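Local coordinates for protein 5'-nucleotidase SURE (Aquifex aeolicus, PDB 2WQK) that probably hydrolyses nucleoside 5'-monophosphates to nucleosides and phosphate, as a metal-dependent nucleotidase of the SurE family, at residues A[20-23]-A[24-27]; A[66-69]-A[70-73]; A[166-169]-A[170-173]. One frame throughout, in Å; residues are numbered along the deposited sequence.

In the fold
All three contacts are local, each formed within eight consecutive residues, and they follow one another along the chain in the order 20-27, 66-73, 166-173. Interaction 1 lies at the end of helix 15-24 ahead of strand 29-35, interaction 2 starts helix 69-80 after strand 61-64, and interaction 3 turns the chain between strands 158-165 and 174-177 of the same mixed sheet. None touches another; the centres of interactions 2 and 3, on opposite sides of the chain's centre, are about 31 Å apart. The capping box of helix 69-80 thus lies beside the metal site, the side chain of P69 about 8 Å from the bound sodium ion, while the other two contacts lie farther out.

Interaction 1 (A[20-23]-A[24-27]); sequences LREA and LKSL
One carboxylate between two cations is the striking feature here: E22 takes the ammonium of K25 while R21 stands beside it. K25 NZ donates to E22 OE1 at 2.9 Å, on the syn side and 24° out of the carboxylate plane, with a weak second bond to OE2. R21 NH1 lies 3.3 Å from E22 OE2, but the oxygen sits well off the guanidinium plane, so that link is one of charge alone. The extended K25 chain runs alongside E22 and lays CE over the guanidinium face of R21; E22 probably offsets the like charges. R21 and E22 lie near the end of helix 15-24, where L24 N still donates to L20 O at 3.0 Å but K25 N reaches R21 O and E22 O only weakly. On the buried side, L24 CD1 meets L20 CG at 3.8 Å, placed there by a CG anti to the L24 carbonyl carbon (chi1 -74°). Cutting L24 back to an alanine would probably leave L20 without this apolar neighbour and V30 and L90 on the sheet less well covered.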
ATOM      1  N   LEU A  20     -12.330   4.561  25.175  1.00 13.16           N
ATOM      2  CA  LEU A  20     -13.758   4.359  25.050  1.00 13.01           C
ATOM      3  C   LEU A  20     -14.147   3.010  25.676  1.00 14.05           C
ATOM      4  O   LEU A  20     -15.161   2.920  26.373  1.00 15.01           O
ATOM      5  CB  LEU A  20     -14.175   4.459  23.580  1.00 12.80           C
ATOM      6  CG  LEU A  20     -15.661   4.400  23.275  1.00 13.20           C
ATOM      7  CD1 LEU A  20     -16.486   5.404  24.096  1.00 15.05           C
ATOM      8  CD2 LEU A  20     -15.857   4.566  21.751  1.00 13.79           C
ATOM      9  N   ARG A  21     -13.353   1.969  25.401  1.00 14.05           N
ATOM     10  CA  ARG A  21     -13.602   0.635  25.948  1.00 14.70           C
ATOM     11  C   ARG A  21     -13.695   0.718  27.476  1.00 14.94           C
ATOM     12  O   ARG A  21     -14.621   0.201  28.092  1.00 16.18           O
ATOM     13  CB  ARG A  21     -12.499  -0.324  25.568  1.00 16.55           C
ATOM     14  CG  ARG A  21     -12.672  -1.689  26.175  1.00 19.14           C
ATOM     15  CD  ARG A  21     -11.460  -2.504  25.924  1.00 23.18           C
ATOM     16  NE  ARG A  21     -11.651  -3.812  26.518  1.00 25.07           N
ATOM     17  CZ  ARG A  21     -10.790  -4.400  27.330  1.00 29.24           C
ATOM     18  NH1 ARG A  21      -9.606  -3.856  27.631  1.00 30.29           N
ATOM     19  NH2 ARG A  21     -11.100  -5.586  27.791  1.00 31.00           N
ATOM     20  N   GLU A  22     -12.690   1.337  28.060  1.00 15.33           N
ATOM     21  CA  GLU A  22     -12.637   1.420  29.542  1.00 16.20           C
ATOM     22  C   GLU A  22     -13.861   2.115  30.141  1.00 16.09           C
ATOM     23  O   GLU A  22     -14.465   1.639  31.140  1.00 18.36           O
ATOM     24  CB  GLU A  22     -11.303   2.061  29.939  1.00 16.50           C
ATOM     25  CG  GLU A  22     -10.094   1.163  29.629  1.00 22.80           C
ATOM     26  CD  GLU A  22     -10.140  -0.262  30.249  1.00 28.21           C
ATOM     27  OE1 GLU A  22     -10.619  -0.436  31.379  1.00 31.49           O
ATOM     28  OE2 GLU A  22      -9.680  -1.236  29.581  1.00 35.02           O
ATOM     29  N   ALA A  23     -14.213   3.266  29.582  1.00 16.18           N
ATOM     30  CA  ALA A  23     -15.374   4.022  30.041  1.00 15.53           C
ATOM     31  C   ALA A  23     -16.698   3.290  29.894  1.00 15.90           C
ATOM     32  O   ALA A  23     -17.584   3.386  30.762  1.00 17.86           O
ATOM     33  CB  ALA A  23     -15.415   5.417  29.377  1.00 17.05           C
ATOM     34  N   LEU A  24     -16.832   2.546  28.795  1.00 14.61           N
ATOM     35  CA  LEU A  24     -18.086   1.849  28.519  1.00 13.97           C
ATOM     36  C   LEU A  24     -18.390   0.666  29.428  1.00 14.06           C
ATOM     37  O   LEU A  24     -19.532   0.222  29.493  1.00 14.36           O
ATOM     38  CB  LEU A  24     -18.102   1.320  27.084  1.00 14.80           C
ATOM     39  CG  LEU A  24     -18.306   2.371  25.994  1.00 16.73           C
ATOM     40  CD1 LEU A  24     -17.957   1.701  24.683  1.00 18.34           C
ATOM     41  CD2 LEU A  24     -19.756   2.861  26.030  1.00 20.04           C
ATOM     42  N   LYS A  25     -17.345   0.155  30.083  1.00 14.25           N
ATOM     43  CA  LYS A  25     -17.566  -1.020  30.942  1.00 13.73           C
ATOM     44  C   LYS A  25     -18.677  -0.817  31.980  1.00 14.02           C
ATOM     45  O   LYS A  25     -19.292  -1.795  32.406  1.00 13.81           O
ATOM     46  CB  LYS A  25     -16.262  -1.428  31.641  1.00 14.81           C
ATOM     47  CG  LYS A  25     -15.185  -1.917  30.730  1.00 17.31           C
ATOM     48  CD  LYS A  25     -13.853  -2.077  31.520  1.00 20.88           C
ATOM     49  CE  LYS A  25     -12.814  -2.884  30.769  1.00 23.59           C
ATOM     50  NZ  LYS A  25     -11.574  -3.171  31.606  1.00 27.98           N
ATOM     51  N   SER A  26     -18.862   0.415  32.450  1.00 14.46           N
ATOM     52  CA  SER A  26     -19.902   0.667  33.451  0.50 14.41           C
ATOM     53  C   SER A  26     -21.318   0.569  32.898  1.00 14.30           C
ATOM     54  O   SER A  26     -22.293   0.508  33.661  1.00 14.71           O
ATOM     55  CB  SER A  26     -19.709   2.005  34.148  0.50 15.39           C
ATOM     56  OG  SER A  26     -19.827   3.041  33.203  0.50 15.66           O
ATOM     57  N   LEU A  27     -21.455   0.551  31.566  1.00 13.01           N
ATOM     58  CA  LEU A  27     -22.799   0.410  30.960  1.00 12.97           C
ATOM     59  C   LEU A  27     -23.148  -1.003  30.468  1.00 13.58           C
ATOM     60  O   LEU A  27     -24.308  -1.305  30.185  1.00 15.44           O
ATOM     61  CB  LEU A  27     -22.982   1.367  29.769  1.00 14.41           C
ATOM     62  CG  LEU A  27     -22.793   2.813  30.133  1.00 15.18           C
ATOM     63  CD1 LEU A  27     -23.038   3.694  28.849  1.00 16.69           C
ATOM     64  CD2 LEU A  27     -23.685   3.305  31.254  1.00 17.72           C
TER
HETATM   65  O   HOH W   1     -17.721   4.657  32.917  1.00 25.61           O

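Interaction 2 (A[66-69]-A[70-73]); sequences DGTP and ADCV
A70, the first residue of the second segment, sets its CB 3.7 Å from T68 OG1, and the same methyl packs on Y105 of the second subunit. D71 follows and makes the main polar exchange. Its backbone N donates to T68 OG1 at 3.1 Å with an N-H...O angle of 161°, while its OD2 accepts from T68 N at 3.0 Å, the donor lying above the carboxylate plane, 43° out of it. Two reciprocal bonds, each from a backbone N-H to the other residue's side chain, define a capping box, with T68 as N-cap of helix 69-80. The torsions supply the geometry: T68 OG1 stands between its own N and carbonyl carbon, facing the incoming N-H, and D71 swings CG beside its own N (chi1 -68°), which turns the carboxylate back toward T68. Neither side chain of the box is left to itself, since T68 OG1 also hydrogen-bonds S45 O and D71 OD2 hydrogen-bonds T47 OG1; both side chains are buried and thereby held in rotation. C72 begins the regular helical pattern, its N donating to T68 O at 2.9 Å almost in line with the carbonyl bond. Its SG turns toward the sheet, against V7, V33 and P35, and passes 4.1 Å from G67 O, a buried oxygen without a hydrogen-bonding partner in the model. V73 N then bonds, also at 2.9 Å, the O of P69, whose ring packs against D9, a predicted metal ligand; V73 CG2 comes within 3.3 Å of P69 O.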
ATOM      1  N   ASP A  66      -5.031  -6.780   9.226  1.00 17.12           N
ATOM      2  CA  ASP A  66      -5.323  -6.003   8.023  1.00 18.46           C
ATOM      3  C   ASP A  66      -6.840  -5.957   7.708  1.00 18.01           C
ATOM      4  O   ASP A  66      -7.259  -5.794   6.554  1.00 20.13           O
ATOM      5  CB  ASP A  66      -4.501  -6.520   6.832  1.00 20.12           C
ATOM      6  CG  ASP A  66      -4.411  -5.504   5.728  1.00 22.66           C
ATOM      7  OD1 ASP A  66      -4.493  -4.298   6.026  1.00 23.59           O
ATOM      8  OD2 ASP A  66      -4.314  -5.917   4.549  1.00 28.97           O
ATOM      9  N   GLY A  67      -7.678  -6.024   8.751  1.00 16.36           N
ATOM     10  CA  GLY A  67      -9.138  -5.991   8.606  1.00 15.85           C
ATOM     11  C   GLY A  67      -9.651  -4.569   8.644  1.00 15.21           C
ATOM     12  O   GLY A  67      -9.316  -3.805   9.543  1.00 16.43           O
ATOM     13  N   THR A  68     -10.458  -4.185   7.662  1.00 13.30           N
ATOM     14  CA  THR A  68     -11.100  -2.844   7.691  1.00 12.60           C
ATOM     15  C   THR A  68     -12.151  -2.787   8.824  1.00 12.58           C
ATOM     16  O   THR A  68     -12.591  -3.850   9.321  1.00 12.96           O
ATOM     17  CB  THR A  68     -11.817  -2.549   6.386  1.00 13.61           C
ATOM     18  OG1 THR A  68     -12.825  -3.547   6.169  1.00 13.92           O
ATOM     19  CG2 THR A  68     -10.782  -2.513   5.192  1.00 14.88           C
ATOM     20  N   PRO A  69     -12.567  -1.569   9.211  1.00 13.42           N
ATOM     21  CA  PRO A  69     -13.683  -1.491  10.189  1.00 12.96           C
ATOM     22  C   PRO A  69     -14.905  -2.307   9.777  1.00 12.53           C
ATOM     23  O   PRO A  69     -15.510  -2.996  10.616  1.00 13.58           O
ATOM     24  CB  PRO A  69     -14.009  -0.006  10.280  1.00 13.24           C
ATOM     25  CG  PRO A  69     -12.652   0.670   9.908  1.00 14.78           C
ATOM     26  CD  PRO A  69     -12.008  -0.236   8.898  1.00 14.56           C
ATOM     27  N   ALA A  70     -15.243  -2.264   8.485  1.00 12.88           N
ATOM     28  CA  ALA A  70     -16.317  -3.088   7.955  1.00 12.68           C
ATOM     29  C   ALA A  70     -16.108  -4.585   8.246  1.00 12.31           C
ATOM     30  O   ALA A  70     -17.039  -5.277   8.708  1.00 13.14           O
ATOM     31  CB  ALA A  70     -16.473  -2.820   6.456  1.00 13.55           C
ATOM     32  N   ASP A  71     -14.893  -5.072   7.971  1.00 12.55           N
ATOM     33  CA  ASP A  71     -14.525  -6.486   8.224  1.00 11.77           C
ATOM     34  C   ASP A  71     -14.744  -6.774   9.730  1.00 12.20           C
ATOM     35  O   ASP A  71     -15.273  -7.817  10.119  1.00 13.37           O
ATOM     36  CB  ASP A  71     -13.080  -6.767   7.896  1.00 13.14           C
ATOM     37  CG  ASP A  71     -12.769  -6.670   6.381  1.00 14.51           C
ATOM     38  OD1 ASP A  71     -13.708  -6.836   5.569  1.00 16.68           O
ATOM     39  OD2 ASP A  71     -11.570  -6.464   6.055  1.00 15.71           O
ATOM     40  N   CYS A  72     -14.286  -5.841  10.549  1.00 10.98           N
ATOM     41  CA  CYS A  72     -14.354  -6.027  12.010  1.00 10.74           C
ATOM     42  C   CYS A  72     -15.820  -6.134  12.490  1.00  9.97           C
ATOM     43  O   CYS A  72     -16.145  -6.950  13.372  1.00 12.20           O
ATOM     44  CB  CYS A  72     -13.613  -4.899  12.743  1.00 11.99           C
ATOM     45  SG  CYS A  72     -11.853  -4.900  12.527  1.00 13.76           S
ATOM     46  N   VAL A  73     -16.685  -5.253  11.977  1.00 10.24           N
ATOM     47  CA  VAL A  73     -18.094  -5.287  12.348  1.00 10.28           C
ATOM     48  C   VAL A  73     -18.736  -6.603  11.924  1.00 10.88           C
ATOM     49  O   VAL A  73     -19.439  -7.253  12.697  1.00 13.08           O
ATOM     50  CB  VAL A  73     -18.895  -4.082  11.796  1.00 10.52           C
ATOM     51  CG1 VAL A  73     -20.408  -4.244  12.004  1.00 12.02           C
ATOM     52  CG2 VAL A  73     -18.321  -2.751  12.334  1.00 11.37           C
TER

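Interaction 3 (A[166-169]-A[170-173]); sequences NLRY and EEIK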
ATOM      1  N   ASN A 166     -11.445  18.728  21.762  1.00 18.22           N
ATOM      2  CA  ASN A 166     -10.366  18.316  22.635  1.00 18.37           C
ATOM      3  C   ASN A 166     -10.300  19.213  23.853  1.00 20.21           C
ATOM      4  O   ASN A 166      -9.428  20.085  23.946  1.00 21.61           O
ATOM      5  CB  ASN A 166      -9.041  18.323  21.899  1.00 18.72           C
ATOM      6  CG  ASN A 166      -7.934  17.700  22.698  1.00 19.35           C
ATOM      7  OD1 ASN A 166      -8.190  16.860  23.545  1.00 21.61           O
ATOM      8  ND2 ASN A 166      -6.688  18.099  22.420  1.00 22.29           N
ATOM      9  N   LEU A 167     -11.259  19.011  24.742  1.00 20.15           N
ATOM     10  CA  LEU A 167     -11.370  19.768  25.975  1.00 21.12           C
ATOM     11  C   LEU A 167     -11.550  18.841  27.153  1.00 21.25           C
ATOM     12  O   LEU A 167     -12.041  17.712  27.026  1.00 22.09           O
ATOM     13  CB  LEU A 167     -12.593  20.673  25.902  1.00 21.14           C
ATOM     14  CG  LEU A 167     -12.587  21.821  24.895  1.00 22.14           C
ATOM     15  CD1 LEU A 167     -13.986  22.426  24.735  1.00 22.45           C
ATOM     16  CD2 LEU A 167     -11.584  22.893  25.302  1.00 24.63           C
ATOM     17  N   ARG A 168     -11.200  19.334  28.345  1.00 22.68           N
ATOM     18  CA  ARG A 168     -11.603  18.617  29.520  1.00 22.70           C
ATOM     19  C   ARG A 168     -13.112  18.508  29.582  1.00 21.99           C
ATOM     20  O   ARG A 168     -13.832  19.405  29.125  1.00 21.13           O
ATOM     21  CB  ARG A 168     -11.093  19.329  30.785  1.00 23.24           C
ATOM     22  CG  ARG A 168      -9.615  19.268  30.931  1.00 24.99           C
ATOM     23  CD  ARG A 168      -9.157  19.971  32.229  1.00 27.60           C
ATOM     24  NE  ARG A 168      -9.998  19.604  33.378  0.20 26.77           N
ATOM     25  CZ  ARG A 168     -10.916  20.381  33.961  0.20 26.31           C
ATOM     26  NH1 ARG A 168     -11.150  21.630  33.550  0.20 26.11           N
ATOM     27  NH2 ARG A 168     -11.612  19.902  34.983  0.20 26.72           N
ATOM     28  N   TYR A 169     -13.596  17.400  30.155  1.00 22.28           N
ATOM     29  CA  TYR A 169     -15.025  17.126  30.249  1.00 22.45           C
ATOM     30  C   TYR A 169     -15.807  18.305  30.799  1.00 23.60           C
ATOM     31  O   TYR A 169     -16.822  18.706  30.275  1.00 22.29           O
ATOM     32  CB  TYR A 169     -15.251  15.878  31.093  1.00 22.98           C
ATOM     33  CG  TYR A 169     -16.669  15.446  31.340  1.00 24.22           C
ATOM     34  CD1 TYR A 169     -17.458  14.962  30.298  1.00 23.94           C
ATOM     35  CD2 TYR A 169     -17.198  15.404  32.626  1.00 24.91           C
ATOM     36  CE1 TYR A 169     -18.724  14.519  30.514  1.00 24.39           C
ATOM     37  CE2 TYR A 169     -18.483  14.967  32.855  1.00 25.28           C
ATOM     38  CZ  TYR A 169     -19.251  14.519  31.794  1.00 25.30           C
ATOM     39  OH  TYR A 169     -20.541  14.065  32.031  1.00 25.97           O
ATOM     40  N   GLU A 170     -15.287  18.910  31.857  1.00 23.70           N
ATOM     41  CA  GLU A 170     -16.011  20.003  32.487  1.00 24.74           C
ATOM     42  C   GLU A 170     -16.019  21.291  31.674  1.00 23.99           C
ATOM     43  O   GLU A 170     -16.818  22.211  31.971  1.00 25.36           O
ATOM     44  CB  GLU A 170     -15.438  20.252  33.891  1.00 25.81           C
ATOM     45  CG  GLU A 170     -15.547  19.013  34.784  1.00 28.80           C
ATOM     46  CD  GLU A 170     -14.412  17.974  34.579  1.00 30.62           C
ATOM     47  OE1 GLU A 170     -13.436  18.208  33.812  0.50 27.52           O
ATOM     48  OE2 GLU A 170     -14.507  16.905  35.220  0.50 32.71           O
ATOM     49  N   GLU A 171     -15.132  21.383  30.681  1.00 21.90           N
ATOM     50  CA  GLU A 171     -15.060  22.540  29.800  1.00 22.49           C
ATOM     51  C   GLU A 171     -15.927  22.394  28.533  1.00 22.21           C
ATOM     52  O   GLU A 171     -16.105  23.355  27.813  1.00 22.16           O
ATOM     53  CB  GLU A 171     -13.620  22.796  29.358  1.00 22.98           C
ATOM     54  CG  GLU A 171     -12.680  23.299  30.473  1.00 24.62           C
ATOM     55  CD  GLU A 171     -13.047  24.694  30.980  1.00 29.71           C
ATOM     56  OE1 GLU A 171     -13.846  25.426  30.344  1.00 32.36           O
ATOM     57  OE2 GLU A 171     -12.508  25.063  32.043  1.00 33.83           O
ATOM     58  N   ILE A 172     -16.446  21.198  28.272  1.00 22.28           N
ATOM     59  CA  ILE A 172     -17.354  21.019  27.115  1.00 21.72           C
ATOM     60  C   ILE A 172     -18.600  21.864  27.382  1.00 21.84           C
ATOM     61  O   ILE A 172     -19.191  21.786  28.480  1.00 22.60           O
ATOM     62  CB  ILE A 172     -17.761  19.539  26.963  1.00 22.30           C
ATOM     63  CG1 ILE A 172     -16.550  18.686  26.589  1.00 23.18           C
ATOM     64  CG2 ILE A 172     -18.917  19.386  25.928  1.00 21.93           C
ATOM     65  CD1 ILE A 172     -16.107  18.776  25.102  1.00 24.54           C
ATOM     66  N   LYS A 173     -19.016  22.660  26.399  1.00 20.98           N
ATOM     67  CA  LYS A 173     -20.099  23.594  26.625  1.00 21.72           C
ATOM     68  C   LYS A 173     -21.473  22.951  26.594  1.00 21.69           C
ATOM     69  O   LYS A 173     -22.431  23.474  27.177  1.00 24.25           O
ATOM     70  CB  LYS A 173     -20.050  24.762  25.647  1.00 21.79           C
ATOM     71  CG  LYS A 173     -18.811  25.598  25.695  1.00 24.27           C
ATOM     72  CD  LYS A 173     -19.061  26.887  24.926  1.00 28.08           C
ATOM     73  CE  LYS A 173     -17.807  27.654  24.635  1.00 30.45           C
ATOM     74  NZ  LYS A 173     -18.102  28.485  23.426  1.00 31.83           N
TER
HETATM   75  O   HOH W   2     -19.157  20.000  30.653  1.00 42.07           O
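R168 and E170 meet through a salt bridge in which R168 NH2 lies 2.8 Å from E170 OE1. The two flat groups are nearly parallel, 14° between planes, yet offset: OE1 sits over one guanidinium face, near NH2, and the rest of the carboxylate is displaced past that nitrogen. Bends in both chains permit this: R168 is extended at chi2 and folds at chi3 (45°), while E170 turns at chi2, bringing OE1 to the guanidinium face. E171 is also bent at chi2, but its carboxylate stands 71° from the guanidinium plane, and OE2 reaches R168 NH1 only at a long 4.0 Å. E171 CG is the closer neighbour, 3.8 Å from R168 NH1. The pair of carboxylates and the single arginine thus form a surface network of unequal strength.

Y169 takes another course. With CG placed opposite its backbone N, the ring reaches past E170, its CD2 4.0 Å from E170 OE2, and carries OH to a hydrogen bond with D144 on helix 135-152; ring and E170 carboxylate planes are almost perpendicular. L167 CB meets I172 CD1 at 4.1 Å, and I172 continues onto V226 and I164 of the sheet.

The backbone turns tightly. E171 N donates to R168 O at 2.8 Å and I172 N to Y169 O at 3.2 Å, both i to i+3, while I172 N reaches R168 O only weakly. A water donates to both Y169 O and I172 O. These successive i to i+3 bonds mark a short 3-10 turn, here connecting strand 158-165 to strand 174-177, the outermost strand on that side within this chain, across strand 225-232.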